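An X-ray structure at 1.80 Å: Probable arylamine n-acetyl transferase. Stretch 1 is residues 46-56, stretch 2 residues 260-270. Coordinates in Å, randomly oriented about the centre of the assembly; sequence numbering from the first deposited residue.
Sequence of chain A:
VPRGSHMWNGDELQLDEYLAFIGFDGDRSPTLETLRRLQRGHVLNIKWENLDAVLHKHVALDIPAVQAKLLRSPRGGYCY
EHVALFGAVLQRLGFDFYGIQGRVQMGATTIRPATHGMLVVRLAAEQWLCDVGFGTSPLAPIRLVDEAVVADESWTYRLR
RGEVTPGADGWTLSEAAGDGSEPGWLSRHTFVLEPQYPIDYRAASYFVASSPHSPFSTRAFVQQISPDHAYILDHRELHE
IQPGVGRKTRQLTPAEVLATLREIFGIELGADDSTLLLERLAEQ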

# COMPACT_ATOMS: atom_id res chain seq x y z
N ILE A 46 1.59 7.20 -6.56
CA ILE A 46 0.39 7.31 -5.70
C ILE A 46 0.89 7.45 -4.28
O ILE A 46 1.67 6.63 -3.81
N LYS A 47 0.43 8.51 -3.59
CA LYS A 47 0.92 8.83 -2.26
C LYS A 47 0.34 7.91 -1.22
O LYS A 47 -0.72 7.32 -1.45
N TRP A 48 1.05 7.74 -0.10
CA TRP A 48 0.62 6.82 0.95
C TRP A 48 0.50 7.54 2.27
O TRP A 48 1.46 8.11 2.76
N GLU A 49 -0.71 7.53 2.85
CA GLU A 49 -1.01 8.19 4.13
C GLU A 49 -2.36 7.71 4.68
O GLU A 49 -3.16 7.16 3.93
N ASN A 50 -2.61 7.96 5.97
CA ASN A 50 -3.83 7.56 6.68
C ASN A 50 -4.53 8.76 7.35
O ASN A 50 -5.25 8.55 8.33
N LEU A 51 -4.27 10.00 6.87
CA LEU A 51 -4.74 11.21 7.55
C LEU A 51 -6.26 11.32 7.64
O LEU A 51 -6.74 11.94 8.59
N ASP A 52 -7.02 10.66 6.74
CA ASP A 52 -8.48 10.64 6.82
C ASP A 52 -8.93 9.87 8.04
O ASP A 52 -9.90 10.28 8.69
N ALA A 53 -8.23 8.77 8.39
CA ALA A 53 -8.55 7.94 9.56
C ALA A 53 -8.19 8.66 10.84
O ALA A 53 -8.95 8.60 11.82
N VAL A 54 -7.05 9.38 10.83
CA VAL A 54 -6.59 10.12 12.00
C VAL A 54 -7.55 11.30 12.28
O VAL A 54 -7.87 11.53 13.44
N LEU A 55 -8.02 11.99 11.22
CA LEU A 55 -8.89 13.17 11.34
C LEU A 55 -10.39 12.84 11.43
O LEU A 55 -11.12 13.62 12.04
N HIS A 56 -10.86 11.76 10.77
CA HIS A 56 -12.30 11.48 10.70
C HIS A 56 -12.73 10.03 11.05
O HIS A 56 -13.94 9.78 11.09
N THR A 260 6.94 19.32 6.25
CA THR A 260 7.49 18.05 5.75
C THR A 260 6.47 17.34 4.87
O THR A 260 6.85 16.83 3.81
N LEU A 261 5.18 17.34 5.27
CA LEU A 261 4.13 16.72 4.46
C LEU A 261 4.10 17.31 3.05
O LEU A 261 4.04 16.56 2.08
N ARG A 262 4.23 18.64 2.92
CA ARG A 262 4.24 19.32 1.62
C ARG A 262 5.58 19.13 0.88
O ARG A 262 5.56 18.70 -0.28
N GLU A 263 6.71 19.47 1.51
CA GLU A 263 8.03 19.45 0.88
C GLU A 263 8.52 18.04 0.53
O GLU A 263 9.05 17.85 -0.56
N ILE A 264 8.40 17.08 1.46
CA ILE A 264 8.91 15.73 1.25
C ILE A 264 7.86 14.84 0.59
O ILE A 264 8.20 14.11 -0.34
N PHE A 265 6.61 14.86 1.08
CA PHE A 265 5.61 13.93 0.59
C PHE A 265 4.63 14.49 -0.45
O PHE A 265 3.93 13.70 -1.09
N GLY A 266 4.59 15.81 -0.63
CA GLY A 266 3.66 16.45 -1.56
C GLY A 266 2.22 16.38 -1.09
O GLY A 266 1.31 16.35 -1.92
N ILE A 267 2.02 16.32 0.24
CA ILE A 267 0.72 16.25 0.89
C ILE A 267 0.38 17.62 1.51
O ILE A 267 1.18 18.16 2.28
N GLU A 268 -0.81 18.14 1.19
CA GLU A 268 -1.32 19.40 1.74
C GLU A 268 -2.80 19.22 2.02
O GLU A 268 -3.53 18.75 1.14
N LEU A 269 -3.22 19.53 3.25
CA LEU A 269 -4.61 19.41 3.66
C LEU A 269 -5.32 20.74 3.51
O LEU A 269 -4.67 21.78 3.38
N GLY A 270 -6.66 20.69 3.57
CA GLY A 270 -7.49 21.89 3.57
C GLY A 270 -7.28 22.65 4.86
O GLY A 270 -6.85 22.05 5.86

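Touching residues of the two stretches are at least 210 positions apart in sequence. The stretches meet mainly through side chains, with some contacts to backbone carbonyls; no hydrogen bond or salt bridge crosses between them, and the 377 Å² of buried surface is largely aliphatic. The backbones are closest in register at Lys47 and Phe265, whose CA atoms lie 7.5 Å apart, and stand farther apart at Leu51 and Leu269, with 9.1 Å between CA atoms, leaving room for branched side chains to fill the gap.

The apolar cluster is built around Leu51, in the first turn of the helix of stretch 1. Its CA-to-CB bond points toward stretch 2, and the m,t rotamer (chi1 -58°, chi2 172°) carries CD1 into a pocket formed by three residues: it lies 4.1 Å from Leu261 CD1, 4.0 Å from Ile267 CG2 and 4.1 Å from Leu269 CD1. All three partners also point toward stretch 1 and are themselves m,t. One helical turn later, Leu55, again m,t, extends the patch, its CD1 resting 3.9 Å from CD2 of Leu269. Leu269 thus spans two successive turns of the helix, using a different methyl for its closest approach to each leucine. On the other stretch, Ile267 is held in place by its backbone, since its N donates to Leu261 O at 2.7 Å, which ties two of the residues lining the pocket together.

Ile267 also packs against polar residues. Glu49 points toward stretch 2 in a p rotamer, and both its CG and OE2 border Ile267 (CG to Ile267 CD1 3.8 Å, OE2 to Ile267 CG2 3.8 Å). Within its own stretch, OE1 accepts a hydrogen bond from Leu51 N at 3.0 Å, linking the same side chain to the start of the helix; both carboxylate oxygens have further partners elsewhere in the structure.

Lys47 reaches stretch 2 with a largely extended chain (chi1 m, chi2 t, chi3 t) that turns at chi4 (63°, p). Its CD lies 4.2 Å from Ile267 CG1, and its CE sits 3.3 Å from both Phe265 O and Gly266 O, so the methylene carbon rather than the ammonium group makes the closest approach to these carbonyls. Gly266 adopts a positive phi of 69°, which by itself favours glycine, and the lysine adds a steric reason: an ideal CB here would fall 3.0 Å from Lys47 CE. Phe265 points sideways, its ring remaining outside contact distance, whereas Glu268 points away from stretch 1.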

# COMPACT_ATOMS: atom_id res chain seq x y z
CB ILE A 46 -0.60 6.13 -5.87
CG1 ILE A 46 -0.95 5.85 -7.38
CG2 ILE A 46 -1.85 6.34 -5.01
CD1 ILE A 46 -1.87 6.89 -8.08
CB LYS A 47 0.67 10.31 -1.95
CG LYS A 47 1.61 11.24 -2.72
CD LYS A 47 1.02 12.64 -2.88
CE LYS A 47 1.89 13.58 -3.68
NZ LYS A 47 2.11 13.13 -5.08
CB TRP A 48 1.57 5.61 1.08
CG TRP A 48 0.94 4.42 1.75
CD1 TRP A 48 0.48 3.29 1.14
CD2 TRP A 48 0.63 4.27 3.15
NE1 TRP A 48 -0.02 2.41 2.08
CE2 TRP A 48 -0.00 3.02 3.31
CE3 TRP A 48 0.82 5.07 4.30
CZ2 TRP A 48 -0.42 2.54 4.56
CZ3 TRP A 48 0.37 4.62 5.53
CH2 TRP A 48 -0.22 3.35 5.65
CB GLU A 49 -1.00 9.72 3.98
CG GLU A 49 -1.89 10.18 2.85
CD GLU A 49 -2.90 11.26 3.17
OE1 GLU A 49 -3.62 11.14 4.19
OE2 GLU A 49 -3.01 12.22 2.37
CB ASN A 50 -3.43 6.55 7.79
CG ASN A 50 -2.67 7.21 8.94
OD1 ASN A 50 -1.99 8.25 8.77
ND2 ASN A 50 -2.83 6.69 10.15
CB LEU A 51 -4.12 12.50 6.99
CG LEU A 51 -2.57 12.58 7.03
CD1 LEU A 51 -2.02 13.80 6.27
CD2 LEU A 51 -2.05 12.54 8.45
CB ASP A 52 -9.09 10.06 5.55
CG ASP A 52 -9.17 11.05 4.40
OD1 ASP A 52 -8.76 12.22 4.59
OD2 ASP A 52 -9.60 10.64 3.31
CB ALA A 53 -7.83 6.60 9.49
CB VAL A 54 -5.12 10.59 11.85
CG1 VAL A 54 -4.64 11.32 13.11
CG2 VAL A 54 -4.21 9.40 11.55
CB LEU A 55 -8.68 14.14 10.16
CG LEU A 55 -7.27 14.77 9.97
CD1 LEU A 55 -7.07 15.25 8.55
CD2 LEU A 55 -7.05 15.93 10.91
CB HIS A 56 -12.83 11.83 9.30
CG HIS A 56 -12.46 13.21 8.82
ND1 HIS A 56 -12.84 14.34 9.53
CD2 HIS A 56 -11.76 13.58 7.73
CE1 HIS A 56 -12.33 15.36 8.86
NE2 HIS A 56 -11.68 14.96 7.76
CB THR A 260 7.96 17.16 6.93
OG1 THR A 260 9.08 17.80 7.55
CG2 THR A 260 8.38 15.78 6.49
CB LEU A 261 2.75 16.87 5.14
CG LEU A 261 2.48 15.91 6.30
CD1 LEU A 261 1.19 16.28 7.01
CD2 LEU A 261 2.42 14.45 5.82
CB ARG A 262 3.94 20.81 1.82
CG ARG A 262 4.09 21.70 0.58
CD ARG A 262 3.93 23.18 0.90
NE ARG A 262 5.01 23.71 1.75
CZ ARG A 262 4.86 24.07 3.02
NH1 ARG A 262 3.67 24.00 3.60
NH2 ARG A 262 5.89 24.53 3.71
CB GLU A 263 9.08 20.13 1.77
CG GLU A 263 8.82 21.61 2.06
CD GLU A 263 9.44 22.17 3.33
OE1 GLU A 263 9.69 21.39 4.28
OE2 GLU A 263 9.63 23.40 3.40
CB ILE A 264 9.42 15.11 2.60
CG1 ILE A 264 10.64 15.88 3.21
CG2 ILE A 264 9.68 13.58 2.53
CD1 ILE A 264 11.94 15.94 2.39
CB PHE A 265 4.82 13.36 1.78
CG PHE A 265 5.67 12.58 2.77
CD1 PHE A 265 6.04 11.27 2.51
CD2 PHE A 265 6.09 13.16 3.95
CE1 PHE A 265 6.79 10.54 3.43
CE2 PHE A 265 6.84 12.44 4.88
CZ PHE A 265 7.19 11.13 4.61
CB ILE A 267 0.66 15.09 1.92
CG1 ILE A 267 0.71 13.73 1.18
CG2 ILE A 267 -0.59 15.16 2.83
CD1 ILE A 267 1.03 12.48 2.02
CB GLU A 268 -1.09 20.58 0.78
CG GLU A 268 0.37 20.86 0.44
CD GLU A 268 0.52 21.85 -0.69
OE1 GLU A 268 0.46 21.43 -1.87
OE2 GLU A 268 0.67 23.06 -0.40
CB LEU A 269 -4.70 18.94 5.12
CG LEU A 269 -4.27 17.52 5.45
CD1 LEU A 269 -3.80 17.43 6.89
CD2 LEU A 269 -5.41 16.52 5.22